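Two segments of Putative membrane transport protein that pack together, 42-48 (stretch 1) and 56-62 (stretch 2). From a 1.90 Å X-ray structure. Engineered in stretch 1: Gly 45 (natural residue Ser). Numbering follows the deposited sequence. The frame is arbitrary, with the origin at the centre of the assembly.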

ATOM      1  N   ASP E  42       1.655   7.196 -43.833  1.00 32.01           N
ATOM      2  CA  ASP E  42       0.439   7.962 -44.150  1.00 30.74           C
ATOM      3  C   ASP E  42      -0.549   8.186 -42.990  1.00 29.83           C
ATOM      4  O   ASP E  42      -1.469   9.007 -43.118  1.00 28.80           O
ATOM      5  CB  ASP E  42      -0.322   7.290 -45.305  1.00 31.08           C
ATOM      6  CG  ASP E  42       0.398   7.384 -46.665  1.00 33.60           C
ATOM      7  OD1 ASP E  42       1.442   8.064 -46.804  1.00 33.63           O
ATOM      8  OD2 ASP E  42      -0.109   6.748 -47.614  1.00 35.43           O
ATOM      9  N   ILE E  43      -0.397   7.451 -41.883  1.00 28.40           N
ATOM     10  CA  ILE E  43      -1.423   7.489 -40.820  1.00 27.40           C
ATOM     11  C   ILE E  43      -1.483   8.825 -40.070  1.00 27.50           C
ATOM     12  O   ILE E  43      -2.572   9.345 -39.821  1.00 26.85           O
ATOM     13  CB  ILE E  43      -1.356   6.280 -39.837  1.00 28.03           C
ATOM     14  CG1 ILE E  43      -2.609   6.277 -38.919  1.00 27.41           C
ATOM     15  CG2 ILE E  43      -0.028   6.256 -39.082  1.00 25.45           C
ATOM     16  CD1 ILE E  43      -2.661   5.098 -37.915  1.00 25.90           C
ATOM     17  N   ARG E  44      -0.327   9.391 -39.735  1.00 27.35           N
ATOM     18  CA  ARG E  44      -0.308  10.689 -39.071  1.00 28.29           C
ATOM     19  C   ARG E  44      -1.061  11.764 -39.867  1.00 27.94           C
ATOM     20  O   ARG E  44      -1.802  12.566 -39.288  1.00 27.71           O
ATOM     21  CB  ARG E  44       1.127  11.169 -38.804  1.00 28.70           C
ATOM     22  CG  ARG E  44       1.180  12.594 -38.260  1.00 29.56           C
ATOM     23  CD  ARG E  44       2.605  13.028 -37.966  1.00 31.90           C
ATOM     24  NE  ARG E  44       3.177  12.314 -36.830  1.00 32.06           N
ATOM     25  CZ  ARG E  44       3.031  12.672 -35.554  1.00 33.31           C
ATOM     26  NH1 ARG E  44       3.625  11.952 -34.603  1.00 30.97           N
ATOM     27  NH2 ARG E  44       2.292  13.744 -35.229  1.00 31.84           N
ATOM     28  N   GLY E  45      -0.845  11.798 -41.183  1.00 27.96           N
ATOM     29  CA  GLY E  45      -1.480  12.806 -42.038  1.00 27.68           C
ATOM     30  C   GLY E  45      -2.989  12.675 -42.013  1.00 28.24           C
ATOM     31  O   GLY E  45      -3.723  13.673 -41.879  1.00 28.01           O
ATOM     32  N   TRP E  46      -3.452  11.435 -42.138  1.00 27.18           N
ATOM     33  CA  TRP E  46      -4.873  11.131 -42.078  1.00 27.95           C
ATOM     34  C   TRP E  46      -5.500  11.586 -40.759  1.00 27.62           C
ATOM     35  O   TRP E  46      -6.537  12.253 -40.761  1.00 27.35           O
ATOM     36  CB  TRP E  46      -5.075   9.637 -42.286  1.00 27.14           C
ATOM     37  CG  TRP E  46      -6.481   9.194 -42.328  1.00 27.56           C
ATOM     38  CD1 TRP E  46      -7.398   9.433 -43.317  1.00 27.95           C
ATOM     39  CD2 TRP E  46      -7.144   8.394 -41.347  1.00 27.47           C
ATOM     40  NE1 TRP E  46      -8.602   8.838 -42.996  1.00 28.33           N
ATOM     41  CE2 TRP E  46      -8.473   8.198 -41.792  1.00 27.52           C
ATOM     42  CE3 TRP E  46      -6.747   7.831 -40.125  1.00 28.63           C
ATOM     43  CZ2 TRP E  46      -9.393   7.441 -41.074  1.00 25.60           C
ATOM     44  CZ3 TRP E  46      -7.670   7.087 -39.402  1.00 27.57           C
ATOM     45  CH2 TRP E  46      -8.990   6.916 -39.880  1.00 26.98           C
ATOM     46  N   LEU E  47      -4.853  11.244 -39.646  1.00 28.07           N
ATOM     47  CA  LEU E  47      -5.352  11.612 -38.307  1.00 28.39           C
ATOM     48  C   LEU E  47      -5.449  13.134 -38.125  1.00 28.74           C
ATOM     49  O   LEU E  47      -6.468  13.657 -37.646  1.00 27.81           O
ATOM     50  CB  LEU E  47      -4.462  10.985 -37.221  1.00 28.51           C
ATOM     51  CG  LEU E  47      -4.594   9.463 -37.055  1.00 29.26           C
ATOM     52  CD1 LEU E  47      -3.514   8.916 -36.159  1.00 30.30           C
ATOM     53  CD2 LEU E  47      -5.970   9.070 -36.513  1.00 29.81           C
ATOM     54  N   GLU E  48      -4.397  13.838 -38.539  1.00 29.44           N
ATOM     55  CA  GLU E  48      -4.378  15.300 -38.466  1.00 31.02           C
ATOM     56  C   GLU E  48      -5.350  15.964 -39.446  1.00 31.06           C
ATOM     57  O   GLU E  48      -6.027  16.930 -39.081  1.00 30.45           O
ATOM     58  CB  GLU E  48      -2.953  15.844 -38.598  1.00 31.02           C
ATOM     59  CG  GLU E  48      -2.120  15.495 -37.362  1.00 32.76           C
ATOM     60  CD  GLU E  48      -0.648  15.892 -37.468  1.00 33.38           C
ATOM     61  OE1 GLU E  48       0.115  15.515 -36.552  1.00 38.44           O
ATOM     62  OE2 GLU E  48      -0.259  16.558 -38.447  1.00 37.04           O
ATOM     63  N   THR E  56      -1.920  14.382 -29.283  1.00 30.24           N
ATOM     64  CA  THR E  56      -2.684  13.132 -29.173  1.00 30.45           C
ATOM     65  C   THR E  56      -2.196  12.149 -30.220  1.00 29.88           C
ATOM     66  O   THR E  56      -1.951  10.978 -29.905  1.00 29.60           O
ATOM     67  CB  THR E  56      -4.191  13.375 -29.324  1.00 30.42           C
ATOM     68  OG1 THR E  56      -4.618  14.328 -28.341  1.00 33.68           O
ATOM     69  CG2 THR E  56      -4.990  12.094 -29.170  1.00 29.97           C
ATOM     70  N   VAL E  57      -2.007  12.631 -31.447  1.00 30.30           N
ATOM     71  CA  VAL E  57      -1.378  11.822 -32.488  1.00 30.82           C
ATOM     72  C   VAL E  57       0.041  11.370 -32.052  1.00 30.99           C
ATOM     73  O   VAL E  57       0.369  10.181 -32.152  1.00 31.11           O
ATOM     74  CB  VAL E  57      -1.341  12.559 -33.859  1.00 31.23           C
ATOM     75  CG1 VAL E  57      -0.600  11.729 -34.886  1.00 30.03           C
ATOM     76  CG2 VAL E  57      -2.770  12.841 -34.357  1.00 31.29           C
ATOM     77  N   ASP E  58       0.862  12.313 -31.569  1.00 31.20           N
ATOM     78  CA  ASP E  58       2.217  11.998 -31.054  1.00 31.55           C
ATOM     79  C   ASP E  58       2.144  10.883 -30.014  1.00 31.13           C
ATOM     80  O   ASP E  58       2.944   9.935 -30.045  1.00 30.90           O
ATOM     81  CB  ASP E  58       2.860  13.215 -30.375  1.00 31.49           C
ATOM     82  CG  ASP E  58       3.254  14.330 -31.346  1.00 34.06           C
ATOM     83  OD1 ASP E  58       3.217  14.155 -32.591  1.00 36.51           O
ATOM     84  OD2 ASP E  58       3.624  15.413 -30.835  1.00 37.87           O
ATOM     85  N   HIS E  59       1.200  10.991 -29.074  1.00 30.70           N
ATOM     86  CA  HIS E  59       1.110   9.963 -28.037  1.00 30.96           C
ATOM     87  C   HIS E  59       0.671   8.631 -28.619  1.00 31.05           C
ATOM     88  O   HIS E  59       1.241   7.578 -28.281  1.00 30.25           O
ATOM     89  CB  HIS E  59       0.228  10.367 -26.850  1.00 31.46           C
ATOM     90  CG  HIS E  59       0.583   9.656 -25.571  1.00 31.64           C
ATOM     91  ND1 HIS E  59      -0.292   8.811 -24.916  1.00 35.26           N
ATOM     92  CD2 HIS E  59       1.715   9.666 -24.832  1.00 30.95           C
ATOM     93  CE1 HIS E  59       0.287   8.337 -23.825  1.00 32.59           C
ATOM     94  NE2 HIS E  59       1.502   8.847 -23.748  1.00 33.68           N
ATOM     95  N   LEU E  60      -0.313   8.687 -29.524  1.00 30.62           N
ATOM     96  CA  LEU E  60      -0.855   7.486 -30.182  1.00 30.94           C
ATOM     97  C   LEU E  60       0.192   6.709 -30.981  1.00 31.13           C
ATOM     98  O   LEU E  60       0.181   5.481 -30.995  1.00 31.12           O
ATOM     99  CB  LEU E  60      -2.019   7.850 -31.108  1.00 30.54           C
ATOM    100  CG  LEU E  60      -2.889   6.689 -31.619  1.00 31.39           C
ATOM    101  CD1 LEU E  60      -3.838   6.181 -30.535  1.00 31.19           C
ATOM    102  CD2 LEU E  60      -3.660   7.081 -32.875  1.00 31.67           C
ATOM    103  N   LEU E  61       1.064   7.439 -31.667  1.00 31.06           N
ATOM    104  CA  LEU E  61       2.022   6.851 -32.579  1.00 32.51           C
ATOM    105  C   LEU E  61       3.431   6.738 -31.971  1.00 32.33           C
ATOM    106  O   LEU E  61       4.382   6.430 -32.685  1.00 33.41           O
ATOM    107  CB  LEU E  61       2.077   7.665 -33.888  1.00 31.86           C
ATOM    108  CG  LEU E  61       0.772   7.889 -34.679  1.00 32.33           C
ATOM    109  CD1 LEU E  61       1.069   8.676 -35.935  1.00 32.45           C
ATOM    110  CD2 LEU E  61       0.066   6.575 -35.012  1.00 31.94           C
ATOM    111  N   ALA E  62       3.571   7.012 -30.673  1.00 32.39           N
ATOM    112  CA  ALA E  62       4.892   7.081 -30.033  1.00 33.32           C
ATOM    113  C   ALA E  62       5.602   5.729 -30.105  1.00 33.76           C
ATOM    114  O   ALA E  62       4.950   4.691 -30.191  1.00 33.20           O
ATOM    115  CB  ALA E  62       4.744   7.524 -28.573  1.00 33.05           C
TER

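Helices that run roughly antiparallel commonly meet by fitting the side chains of one into the spaces between side chains of the other, and the packing of residues 43-48 against 56-60 is a compact example. The two axes make an angle of 146° between their N-to-C directions and approach to 10.6 Å. That is a generous spacing, and it leaves room for branched aliphatic side chains between the backbones; the two stretches together bury 357 Å².

The central bump is Val 57. Its CA-to-CB bond points toward the other helix, its chi1 is 176° (t), and its two methyl groups both lie among the side chains of the first helix. CG2 lies 3.8 Å from Leu 47 CB and 4.1 Å from Glu 48 CG, while CG1 comes within 3.5 Å of Arg 44 NH2. Val 57 thus sits in a hollow walled by three residues, Arg 44 and Glu 48 being one helical turn apart and Leu 47 lying between them in sequence.

Leu 47 returns the fit. It too points toward its partner, and beyond the contact at its CB, its CD1 reaches 3.8 Å from Leu 60 CD2 and, more loosely, 4.4 Å from Leu 61 CD2. The side chain therefore enters a pocket formed by Val 57, Leu 60 and Leu 61, residues brought together by the last turn of the second helix. Leu 61 is the first residue to leave helical phi/psi, yet its amide still bonds back to the helix, Leu 61 N to Val 57 O at 2.9 Å, and its side chain continues the apolar surface. Its CD1 packs 3.8 Å from Arg 44 CB, and both CD1 and CD2 lie 4.1 Å from Ile 43 CG2.

Arg 44 shows how a long polar side chain can close such an interface. Its CA-to-CB bond points sideways, but the extended chi1 and chi2 (both t) carry the guanidinium to the second helix. Val 57 CG1 and Leu 61 CD1 cover one face of this flat group, leaving its edge for charged partners. There Asp 58 OD1 accepts a hydrogen bond from Arg 44 NH2 at 2.8 Å, forming a salt bridge, and a weak one from Arg 44 NH1 at 3.0 Å. Within the first helix, Arg 44 NH2 also forms a salt bridge with Glu 48 OE1 at 3.1 Å. One arginine thus combines apolar packing with charge pairing.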